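Local coordinates for protein beta-N-acetylhexosaminidase (Microbacterium sp. HJ5, PDB 7BWG) that probably hydrolyses terminal non-reducing N-acetyl-D-hexosamine residues of N-acetyl-beta-D-hexosaminides, as a family 20 glycoside hydrolase, at residues A[198-206]-A[274-282]. Sequence-based numbering, arbitrary orientation.
Sequences SSTAVGGDP and GTPYLGIEV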
loop_
_atom_site.group_PDB
_atom_site.type_symbol
_atom_site.label_atom_id
_atom_site.label_comp_id
_atom_site.label_asym_id
_atom_site.label_seq_id
_atom_site.Cartn_x
_atom_site.Cartn_y
_atom_site.Cartn_z
ATOM N N SER A 198 -0.856 -13.017 19.355
ATOM C CA SER A 198 -2.198 -13.362 18.905
ATOM C C SER A 198 -2.702 -14.667 19.507
ATOM O O SER A 198 -3.739 -15.179 19.074
ATOM C CB SER A 198 -2.235 -13.447 17.379
ATOM O OG SER A 198 -1.034 -14.005 16.875
ATOM N N SER A 199 -1.998 -15.213 20.499
ATOM C CA SER A 199 -2.373 -16.512 21.040
ATOM C C SER A 199 -3.648 -16.440 21.870
ATOM O O SER A 199 -4.411 -17.412 21.915
ATOM C CB SER A 199 -1.231 -17.075 21.885
ATOM O OG SER A 199 -0.758 -16.111 22.811
ATOM N N THR A 200 -3.904 -15.310 22.518
ATOM C CA THR A 200 -4.925 -15.217 23.551
ATOM C C THR A 200 -6.089 -14.338 23.104
ATOM O O THR A 200 -6.068 -13.711 22.040
ATOM C CB THR A 200 -4.317 -14.684 24.849
ATOM O OG1 THR A 200 -3.857 -13.341 24.651
ATOM C CG2 THR A 200 -3.149 -15.551 25.278
ATOM N N ALA A 201 -7.128 -14.336 23.935
ATOM C CA ALA A 201 -8.235 -13.394 23.861
ATOM C C ALA A 201 -8.694 -13.136 25.290
ATOM O O ALA A 201 -8.190 -13.744 26.238
ATOM C CB ALA A 201 -9.368 -13.926 22.978
ATOM N N VAL A 202 -9.657 -12.230 25.452
ATOM C CA VAL A 202 -10.124 -11.901 26.793
ATOM C C VAL A 202 -10.860 -13.098 27.384
ATOM O O VAL A 202 -11.592 -13.814 26.686
ATOM C CB VAL A 202 -10.997 -10.633 26.768
ATOM C CG1 VAL A 202 -12.348 -10.903 26.135
ATOM C CG2 VAL A 202 -11.163 -10.077 28.169
ATOM N N GLY A 203 -10.628 -13.349 28.672
ATOM C CA GLY A 203 -11.264 -14.463 29.349
ATOM C C GLY A 203 -10.758 -15.835 28.962
ATOM O O GLY A 203 -11.488 -16.816 29.114
ATOM N N GLY A 204 -9.526 -15.937 28.468
ATOM C CA GLY A 204 -8.987 -17.226 28.076
ATOM C C GLY A 204 -9.653 -17.843 26.866
ATOM O O GLY A 204 -9.742 -19.071 26.772
ATOM N N ASP A 205 -10.118 -17.025 25.937
ATOM C CA ASP A 205 -10.832 -17.460 24.751
ATOM C C ASP A 205 -9.879 -17.583 23.568
ATOM O O ASP A 205 -8.756 -17.072 23.611
ATOM C CB ASP A 205 -11.961 -16.472 24.437
ATOM C CG ASP A 205 -13.261 -16.845 25.126
ATOM O OD1 ASP A 205 -13.806 -17.927 24.822
ATOM O OD2 ASP A 205 -13.732 -16.065 25.980
ATOM N N PRO A 206 -10.282 -18.281 22.501
ATOM C CA PRO A 206 -9.361 -18.501 21.377
ATOM C C PRO A 206 -8.858 -17.196 20.778
ATOM O O PRO A 206 -9.605 -16.226 20.628
ATOM C CB PRO A 206 -10.210 -19.283 20.371
ATOM C CG PRO A 206 -11.230 -19.968 21.193
ATOM C CD PRO A 206 -11.532 -19.047 22.338
ATOM N N GLY A 274 3.628 -8.949 32.607
ATOM C CA GLY A 274 4.402 -9.057 31.386
ATOM C C GLY A 274 4.003 -10.287 30.598
ATOM O O GLY A 274 4.778 -10.809 29.790
ATOM N N THR A 275 2.782 -10.751 30.835
ATOM C CA THR A 275 2.216 -11.971 30.290
ATOM C C THR A 275 0.844 -11.657 29.710
ATOM O O THR A 275 0.201 -10.694 30.142
ATOM C CB THR A 275 2.113 -13.046 31.390
ATOM O OG1 THR A 275 1.760 -14.314 30.826
ATOM C CG2 THR A 275 1.087 -12.651 32.444
ATOM N N PRO A 276 0.380 -12.433 28.699
ATOM C CA PRO A 276 -0.899 -12.119 28.038
ATOM C C PRO A 276 -2.035 -11.736 28.975
ATOM O O PRO A 276 -2.419 -12.511 29.858
ATOM C CB PRO A 276 -1.221 -13.419 27.293
ATOM C CG PRO A 276 0.112 -13.965 26.935
ATOM C CD PRO A 276 1.073 -13.549 28.027
ATOM N N TYR A 277 -2.579 -10.536 28.783
ATOM C CA TYR A 277 -3.642 -10.023 29.638
ATOM C C TYR A 277 -4.988 -10.556 29.163
ATOM O O TYR A 277 -5.377 -10.339 28.011
ATOM C CB TYR A 277 -3.638 -8.496 29.636
ATOM C CG TYR A 277 -4.624 -7.890 30.606
ATOM C CD1 TYR A 277 -4.675 -8.318 31.926
ATOM C CD2 TYR A 277 -5.507 -6.897 30.204
ATOM C CE1 TYR A 277 -5.573 -7.772 32.820
ATOM C CE2 TYR A 277 -6.411 -6.344 31.092
ATOM C CZ TYR A 277 -6.437 -6.785 32.398
ATOM O OH TYR A 277 -7.334 -6.243 33.290
ATOM N N LEU A 278 -5.699 -11.246 30.053
ATOM C CA LEU A 278 -7.008 -11.804 29.749
ATOM C C LEU A 278 -8.142 -11.019 30.396
ATOM O O LEU A 278 -9.278 -11.502 30.429
ATOM C CB LEU A 278 -7.071 -13.270 30.185
ATOM C CG LEU A 278 -5.941 -14.184 29.699
ATOM C CD1 LEU A 278 -6.271 -15.645 29.971
ATOM C CD2 LEU A 278 -5.656 -13.968 28.220
ATOM N N GLY A 279 -7.860 -9.822 30.911
ATOM C CA GLY A 279 -8.864 -8.988 31.532
ATOM C C GLY A 279 -9.414 -7.937 30.583
ATOM O O GLY A 279 -9.100 -7.896 29.392
ATOM N N ILE A 280 -10.250 -7.061 31.141
ATOM C CA ILE A 280 -10.960 -6.051 30.366
ATOM C C ILE A 280 -10.584 -4.630 30.756
ATOM O O ILE A 280 -11.077 -3.683 30.136
ATOM C CB ILE A 280 -12.488 -6.239 30.468
ATOM C CG1 ILE A 280 -12.992 -5.780 31.836
ATOM C CG2 ILE A 280 -12.869 -7.689 30.227
ATOM C CD1 ILE A 280 -14.497 -5.831 31.979
ATOM N N GLU A 281 -9.732 -4.448 31.762
ATOM C CA GLU A 281 -9.359 -3.105 32.183
ATOM C C GLU A 281 -8.511 -2.421 31.115
ATOM O O GLU A 281 -7.765 -3.066 30.373
ATOM C CB GLU A 281 -8.604 -3.151 33.510
ATOM C CG GLU A 281 -9.303 -3.979 34.580
ATOM C CD GLU A 281 -9.642 -3.174 35.819
ATOM O OE1 GLU A 281 -9.673 -3.762 36.920
ATOM O OE2 GLU A 281 -9.879 -1.954 35.693
ATOM N N VAL A 282 -8.632 -1.097 31.046
ATOM C CA VAL A 282 -8.015 -0.306 29.993
ATOM C C VAL A 282 -7.092 0.736 30.621
ATOM O O VAL A 282 -7.138 1.003 31.822
ATOM C CB VAL A 282 -9.060 0.374 29.089
ATOM C CG1 VAL A 282 -9.999 -0.661 28.488
ATOM C CG2 VAL A 282 -9.841 1.417 29.873
#
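L278 lies against a type II beta turn, A201 to G204, where two loops of the family 20 catalytic TIM-barrel domain meet. One loop follows helix 192-196, the other precedes helix 292-308. The two methyls of the leucine part along the first loop. L278 CD1 rests on G204, 3.7 Å from its CA, and L278 CD2 reaches T200, 3.7 Å from its CB. The T200 and L278 side chains cross at about a right angle. T200 also crosses P276 in this way, with its CG2 3.5 Å from CB of the proline ring. With chi1 at 64°, T200 OG1 sits between its own backbone N and carbonyl carbon, and it makes a weak hydrogen bond to Q181 O. A glycine in place of T200 would probably leave P276 CB and L278 CD2 without their apolar partner and Q181 O without this weak bond. On V202, CG2 is turned anti to the backbone N and meets I280 CG2 at 3.6 Å. Q181 NE2 bonds to G279 O, so Q181 touches both loops, though its link to T200 is weak. One hydrogen bond joins the backbones: G203 N donates to L278 O over 2.9 Å, nearly straight at 163°, with the donor tilted 21° from the carbonyl plane.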